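Member of s1p family of ribosomal proteins (PDB 5YH1) probably acts as an exonuclease on nucleic acids, and binds manganese through its DHH domain, the part crystallised here. Local coordinates at the interface of chains A and B. Numbering follows the deposited sequence. Chains: chain A/B, Member of s1p family of ribosomal proteins.

Contact 1: the interface of chains A and B. Residues chain A 262-263, 266, 275, 296, 299; chain B 109, 113, 150.
Helices 250-267 and 286-311 of one DHH-family chain take up an arginine from helix 145-152 of the other, so that B:Arg150 reaches two carboxylates at once, in a salt bridge with each. Its chain runs extended from CG to NE and places the guanidinium between A:Glu263 and A:Glu299, both met tip to tip along its edge. Against A:Glu263 the grip is side-on. B:Arg150 NE lies 2.7 Å from A:Glu263 OE2. B:Arg150 NH2 gives A:Glu263 OE1 a nearly straight bond (176° at the hydrogen). Both oxygens are approached on the syn side but somewhat out of the carboxylate plane, which is turned 32° from the guanidinium. A:Glu299 is held end-on: B:Arg150 NH1 bonds A:Glu299 OE1, using the oxygen's syn lone pair, at 3.2 Å. B:Arg150 NH2 meets A:Glu299 OE2 at 2.9 Å from above the carboxylate plane. A:His262 steadies the first carboxylate, its in-plane ND1 bonding A:Glu263 OE1 at 2.7 Å, which gives that oxygen a second donor. The guanidinium is sandwiched between B:Leu109 CD2 on one face and A:Ile296 CG1 on the other. B:Leu109 CD1 also sits over the A:Tyr266 ring, 3.9 Å from its centroid. Beyond it, B:Leu113 places CD1 against A:Tyr266 CB and CD2 towards A:Ile275 CD1. One arginine shared by two carboxylates probably lessens their repulsion and helps fix how the helices meet in this pairing.

Contact 2: the interface of chains A and B. Residues chain A 263, 272-275, 278, 292; chain B 113, 116-117, 120, 154.
The backbone of A:Gly272 to A:Ile275 forms a loop against helix 109-126 of chain B, with both glycines at positive phi (75° at A:Gly272 and 99° at A:Gly274). The carbonyl of A:Gly274 accepts a hydrogen bond from the phenol of B:Tyr154, B:Tyr154 OH to A:Gly274 O 2.7 Å. That oxygen lies at the edge of the tyrosine ring, in its plane, whereas the hydroxyl is tilted from the carbonyl plane. B:Ile116 CG2 lies over one face of the ring, offset towards the rim. The same B:Ile116 CG2 touches A:Ile275 CD1 at 3.6 Å, so one methyl supports the tyrosine and meets the opposing chain. A:Ile275 crosses B:Ile116, B:Ile117 and B:Tyr154 at about right angles. Its CG1 is anti to the carbonyl carbon (chi1 -48°), and with chi2 also anti it extends CD1 among the helix side chains. There A:Ile275 CD1 also meets B:Ile117 CG1 at 3.8 Å. A:Ile275 CG1 itself passes 3.4 Å from the hydroxyl oxygen B:Tyr154 OH. At the start of the loop, B:Ile117 rests CD1 on A:Gly272 CA, and selenomethionine B:Met120 brings CB to A:Gly274 CA at 4.0 Å. The helix flank thus packs against bare glycine backbone as well as the isoleucine, which probably helps hold the loop in this crystal pairing. A water links the two main chains, lying 2.7 Å from both A:Arg273 O and B:Ile117 O.

Contact 3: the interface of chains A and B. Residues chain A 332-335; chain B 419-422.
B:Phe419 has CG anti to its carbonyl carbon (chi1 -70°), which turns the ring beneath the A:Leu333 to A:Ala335 backbone, while A:Tyr334 likewise has CG anti to its carbonyl carbon (chi1 -56°) and reaches over the B:Gly421 to B:Lys422 turn. This contact between two DHH-family chains sets the loop 332-335 of chain A against the 3-10 helix 420-422 of chain B and B:Phe419 just before it. A:Tyr334 C stands over the centre of the B:Phe419 ring, 3.9 Å from its centroid, and A:Ala335 N lies above the same face nearer the rim. At the rim, B:Phe419 CE1 approaches A:Ala335 CA at 3.7 Å. Replacing B:Phe419 by an alanine would probably leave this stretch of chain A backbone without its flat support and open a gap beneath the A:Tyr334 carbonyl carbon. Next to the ring, B:Gly421 N donates to A:Leu333 O at 2.8 Å, with 167° at the hydrogen. The neighbouring B:Glu420 N points its hydrogen to a water instead, 3.0 Å away, and that water also meets A:Glu332 O and A:Ala335 O. A:Leu333 CD2 lies 3.9 Å from CG of the extended B:Glu420 chain. A:Tyr334 CE1 touches B:Gly421 CA at 3.8 Å and, slightly farther off, B:Lys422 CD.

Contact 1: the interface of chains A and B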
# COMPACT_ATOMS: atom_id res chain seq x y z
N HIS A 262 10.21 16.65 -4.83
CA HIS A 262 10.03 16.46 -3.39
C HIS A 262 8.58 16.09 -3.08
O HIS A 262 8.31 15.04 -2.52
CB HIS A 262 10.46 17.72 -2.63
CG HIS A 262 10.23 17.66 -1.16
ND1 HIS A 262 9.04 18.03 -0.57
CD2 HIS A 262 11.06 17.29 -0.15
CE1 HIS A 262 9.14 17.89 0.74
NE2 HIS A 262 10.35 17.44 1.02
N GLU A 263 7.65 16.95 -3.49
CA GLU A 263 6.23 16.67 -3.26
C GLU A 263 5.79 15.33 -3.87
O GLU A 263 5.04 14.58 -3.23
CB GLU A 263 5.34 17.82 -3.77
CG GLU A 263 5.59 19.17 -3.11
CD GLU A 263 5.50 19.14 -1.59
OE1 GLU A 263 6.55 18.98 -0.92
OE2 GLU A 263 4.38 19.28 -1.05
N TYR A 266 6.34 12.25 -1.82
CA TYR A 266 5.41 12.04 -0.72
C TYR A 266 3.99 11.68 -1.14
O TYR A 266 3.32 10.94 -0.43
CB TYR A 266 5.41 13.25 0.22
CG TYR A 266 6.68 13.38 1.02
CD1 TYR A 266 6.91 12.59 2.16
CD2 TYR A 266 7.67 14.27 0.64
CE1 TYR A 266 8.09 12.71 2.89
CE2 TYR A 266 8.85 14.40 1.36
CZ TYR A 266 9.05 13.63 2.49
OH TYR A 266 10.23 13.78 3.18
N ILE A 275 -2.62 20.54 -7.00
CA ILE A 275 -1.34 21.04 -6.50
C ILE A 275 -0.34 21.25 -7.64
O ILE A 275 0.24 22.33 -7.76
CB ILE A 275 -0.73 20.09 -5.45
CG1 ILE A 275 -1.78 19.70 -4.41
CG2 ILE A 275 0.47 20.74 -4.77
CD1 ILE A 275 -1.30 18.72 -3.35
N ILE A 296 7.72 25.68 0.30
CA ILE A 296 8.26 24.32 0.23
C ILE A 296 9.76 24.32 -0.05
O ILE A 296 10.51 23.55 0.55
CB ILE A 296 7.49 23.46 -0.81
CG1 ILE A 296 6.03 23.31 -0.38
CG2 ILE A 296 8.15 22.10 -0.98
CD1 ILE A 296 5.10 22.84 -1.48
N GLU A 299 12.45 24.26 2.79
CA GLU A 299 12.36 22.97 3.46
C GLU A 299 13.11 21.91 2.67
O GLU A 299 13.88 21.13 3.23
CB GLU A 299 10.87 22.66 3.63
CG GLU A 299 10.43 21.25 3.97
CD GLU A 299 8.91 21.15 4.00
OE1 GLU A 299 8.23 22.18 4.29
OE2 GLU A 299 8.39 20.06 3.69
N LEU B 109 3.57 14.52 5.50
CA LEU B 109 3.30 15.10 4.18
C LEU B 109 2.41 14.20 3.33
O LEU B 109 1.56 14.69 2.60
CB LEU B 109 4.59 15.44 3.43
CG LEU B 109 5.41 16.61 4.00
CD1 LEU B 109 6.55 16.98 3.07
CD2 LEU B 109 4.53 17.82 4.26
N LEU B 113 -0.93 15.89 1.90
CA LEU B 113 -1.01 15.99 0.43
C LEU B 113 -2.23 15.25 -0.09
O LEU B 113 -2.92 15.72 -0.99
CB LEU B 113 0.29 15.51 -0.22
CG LEU B 113 1.47 16.46 0.05
CD1 LEU B 113 2.78 15.84 -0.40
CD2 LEU B 113 1.26 17.81 -0.61
N ARG B 150 1.53 24.15 3.68
CA ARG B 150 0.82 23.70 2.50
C ARG B 150 -0.67 23.99 2.57
O ARG B 150 -1.24 24.50 1.60
CB ARG B 150 1.09 22.22 2.24
CG ARG B 150 2.51 21.99 1.74
CD ARG B 150 2.91 20.55 1.94
NE ARG B 150 4.25 20.26 1.45
CZ ARG B 150 5.38 20.57 2.07
NH1 ARG B 150 5.37 21.24 3.23
NH2 ARG B 150 6.54 20.22 1.52

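Contact 2: the interface of chains A and B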
# COMPACT_ATOMS: atom_id res chain seq x y z
N GLU A 263 7.65 16.95 -3.49
CA GLU A 263 6.23 16.67 -3.26
C GLU A 263 5.79 15.33 -3.87
O GLU A 263 5.04 14.58 -3.23
CB GLU A 263 5.34 17.82 -3.77
CG GLU A 263 5.59 19.17 -3.11
CD GLU A 263 5.50 19.14 -1.59
OE1 GLU A 263 6.55 18.98 -0.92
OE2 GLU A 263 4.38 19.28 -1.05
N GLY A 272 -1.37 14.34 -7.88
CA GLY A 272 -1.09 15.73 -7.51
C GLY A 272 -2.05 16.77 -8.05
O GLY A 272 -1.80 17.97 -7.91
N ARG A 273 -3.16 16.33 -8.65
CA ARG A 273 -4.15 17.28 -9.19
C ARG A 273 -4.63 18.22 -8.09
O ARG A 273 -4.98 17.77 -6.99
CB ARG A 273 -5.35 16.53 -9.80
CG ARG A 273 -6.44 17.44 -10.32
CD ARG A 273 -7.49 16.71 -11.16
NE ARG A 273 -6.89 15.97 -12.27
CZ ARG A 273 -6.58 14.66 -12.27
NH1 ARG A 273 -6.83 13.89 -11.20
NH2 ARG A 273 -6.02 14.11 -13.34
N GLY A 274 -4.64 19.51 -8.39
CA GLY A 274 -4.99 20.56 -7.45
C GLY A 274 -3.76 21.21 -6.86
O GLY A 274 -3.85 22.29 -6.28
N ILE A 275 -2.62 20.54 -7.00
CA ILE A 275 -1.34 21.04 -6.50
C ILE A 275 -0.34 21.25 -7.64
O ILE A 275 0.24 22.33 -7.76
CB ILE A 275 -0.73 20.09 -5.45
CG1 ILE A 275 -1.78 19.70 -4.41
CG2 ILE A 275 0.47 20.74 -4.77
CD1 ILE A 275 -1.30 18.72 -3.35
N GLU A 278 -0.57 24.33 -9.87
CA GLU A 278 -0.19 25.57 -9.20
C GLU A 278 1.31 25.73 -9.19
O GLU A 278 1.84 26.81 -9.45
CB GLU A 278 -0.70 25.59 -7.75
CG GLU A 278 -2.21 25.41 -7.60
CD GLU A 278 -3.02 26.53 -8.21
OE1 GLU A 278 -2.44 27.55 -8.64
OE2 GLU A 278 -4.25 26.39 -8.27
N LEU A 292 3.19 28.10 -2.28
CA LEU A 292 3.71 26.72 -2.38
C LEU A 292 5.21 26.67 -2.62
O LEU A 292 5.93 26.03 -1.86
CB LEU A 292 2.98 25.96 -3.48
CG LEU A 292 1.54 25.59 -3.16
CD1 LEU A 292 0.83 25.07 -4.39
CD2 LEU A 292 1.47 24.56 -2.03
N LEU B 113 -0.93 15.89 1.90
CA LEU B 113 -1.01 15.99 0.43
C LEU B 113 -2.23 15.25 -0.09
O LEU B 113 -2.92 15.72 -0.99
CB LEU B 113 0.29 15.51 -0.22
CG LEU B 113 1.47 16.46 0.05
CD1 LEU B 113 2.78 15.84 -0.40
CD2 LEU B 113 1.26 17.81 -0.61
N ILE B 116 -5.22 17.46 0.68
CA ILE B 116 -5.32 18.57 -0.27
C ILE B 116 -5.83 18.08 -1.64
O ILE B 116 -6.71 18.71 -2.24
CB ILE B 116 -3.97 19.32 -0.39
CG1 ILE B 116 -3.68 20.05 0.93
CG2 ILE B 116 -3.99 20.33 -1.54
CD1 ILE B 116 -2.26 20.57 1.06
N ILE B 117 -5.33 16.96 -2.13
CA ILE B 117 -5.78 16.45 -3.43
C ILE B 117 -7.26 16.10 -3.37
O ILE B 117 -8.03 16.48 -4.25
CB ILE B 117 -4.94 15.24 -3.88
CG1 ILE B 117 -3.52 15.71 -4.21
CG2 ILE B 117 -5.57 14.52 -5.08
CD1 ILE B 117 -2.46 14.63 -4.12
N MSE B 120 -9.44 19.31 -3.04
CA MSE B 120 -9.46 20.06 -4.29
C MSE B 120 -10.33 19.37 -5.32
O MSE B 120 -11.00 20.04 -6.12
CB MSE B 120 -8.04 20.28 -4.81
CG MSE B 120 -7.30 21.38 -4.03
SE MSE B 120 -8.27 23.10 -4.13
CE MSE B 120 -8.34 23.30 -6.09
N TYR B 154 -3.77 27.20 0.53
CA TYR B 154 -5.16 27.06 0.10
C TYR B 154 -6.15 27.85 0.96
O TYR B 154 -7.36 27.70 0.79
CB TYR B 154 -5.52 25.57 0.04
CG TYR B 154 -4.74 24.86 -1.03
CD1 TYR B 154 -3.44 24.44 -0.80
CD2 TYR B 154 -5.28 24.64 -2.29
CE1 TYR B 154 -2.69 23.83 -1.79
CE2 TYR B 154 -4.55 24.02 -3.29
CZ TYR B 154 -3.26 23.61 -3.03
OH TYR B 154 -2.52 23.01 -4.03
O HOH W 1 -7.60 17.01 -6.89

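Contact 3: the interface of chains A and B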
# COMPACT_ATOMS: atom_id res chain seq x y z
N GLU A 332 23.04 2.11 2.21
CA GLU A 332 22.30 1.33 3.20
C GLU A 332 22.81 1.66 4.60
O GLU A 332 22.02 1.93 5.49
CB GLU A 332 22.42 -0.17 2.93
CG GLU A 332 21.37 -1.04 3.64
CD GLU A 332 19.92 -0.87 3.13
OE1 GLU A 332 19.01 -1.40 3.79
OE2 GLU A 332 19.68 -0.22 2.08
N LEU A 333 24.13 1.65 4.80
CA LEU A 333 24.72 1.92 6.12
C LEU A 333 24.70 3.39 6.53
O LEU A 333 24.57 3.70 7.72
CB LEU A 333 26.16 1.41 6.19
CG LEU A 333 26.40 -0.10 6.13
CD1 LEU A 333 27.86 -0.39 6.44
CD2 LEU A 333 25.49 -0.86 7.10
N TYR A 334 24.85 4.30 5.56
CA TYR A 334 25.10 5.71 5.86
C TYR A 334 24.13 6.64 5.16
O TYR A 334 24.52 7.63 4.58
CB TYR A 334 26.53 6.09 5.49
CG TYR A 334 27.57 5.22 6.15
CD1 TYR A 334 27.74 5.24 7.53
CD2 TYR A 334 28.37 4.37 5.40
CE1 TYR A 334 28.68 4.43 8.14
CE2 TYR A 334 29.32 3.56 6.01
CZ TYR A 334 29.46 3.60 7.38
OH TYR A 334 30.39 2.80 7.99
N ALA A 335 22.85 6.29 5.20
CA ALA A 335 21.82 7.18 4.68
C ALA A 335 20.52 6.81 5.39
O ALA A 335 20.40 5.70 5.86
CB ALA A 335 21.67 7.01 3.17
N PHE B 419 22.15 6.38 11.54
CA PHE B 419 22.66 5.59 10.42
C PHE B 419 23.03 4.18 10.89
O PHE B 419 23.71 4.03 11.91
CB PHE B 419 23.90 6.25 9.80
CG PHE B 419 23.63 7.53 9.05
CD1 PHE B 419 22.37 7.87 8.59
CD2 PHE B 419 24.68 8.39 8.77
CE1 PHE B 419 22.15 9.05 7.90
CE2 PHE B 419 24.48 9.57 8.08
CZ PHE B 419 23.21 9.90 7.64
N GLU B 420 22.61 3.17 10.14
CA GLU B 420 22.85 1.78 10.55
C GLU B 420 24.32 1.48 10.79
O GLU B 420 24.68 0.76 11.72
CB GLU B 420 22.27 0.81 9.52
CG GLU B 420 22.63 -0.65 9.78
CD GLU B 420 21.93 -1.60 8.82
OE1 GLU B 420 22.20 -2.82 8.94
OE2 GLU B 420 21.14 -1.16 7.97
N GLY B 421 25.18 2.05 9.95
CA GLY B 421 26.61 1.85 10.06
C GLY B 421 27.26 2.52 11.26
O GLY B 421 28.43 2.26 11.52
N LYS B 422 26.53 3.37 11.98
CA LYS B 422 27.05 3.99 13.20
C LYS B 422 26.28 3.54 14.45
O LYS B 422 26.37 4.20 15.49
CB LYS B 422 27.02 5.52 13.09
CG LYS B 422 27.86 6.15 11.97
CD LYS B 422 29.27 5.59 11.84
CE LYS B 422 30.16 5.90 13.03
NZ LYS B 422 30.89 7.17 12.82
O HOH W 2 20.78 3.61 7.81

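Contact 1 and contact 2 are neighbours, with C-alpha centres about 8 Å apart, and share A:Glu263, A:Ile275 and B:Leu113. Helix 109-126 of chain B runs through both, joining a charged patch to an apolar one. The C-alpha centre of contact 3 is about 26 Å from that of contact 1 and about 34 Å from that of contact 2; it shares no residue with them and uses a loop and a 3-10 helix far along the sequence. The chains therefore touch at well-separated places, which would probably limit rocking. The interface is not an exact two-fold, and the deposited assembly holds three copies, so this pair, which may not be biological, is part of it.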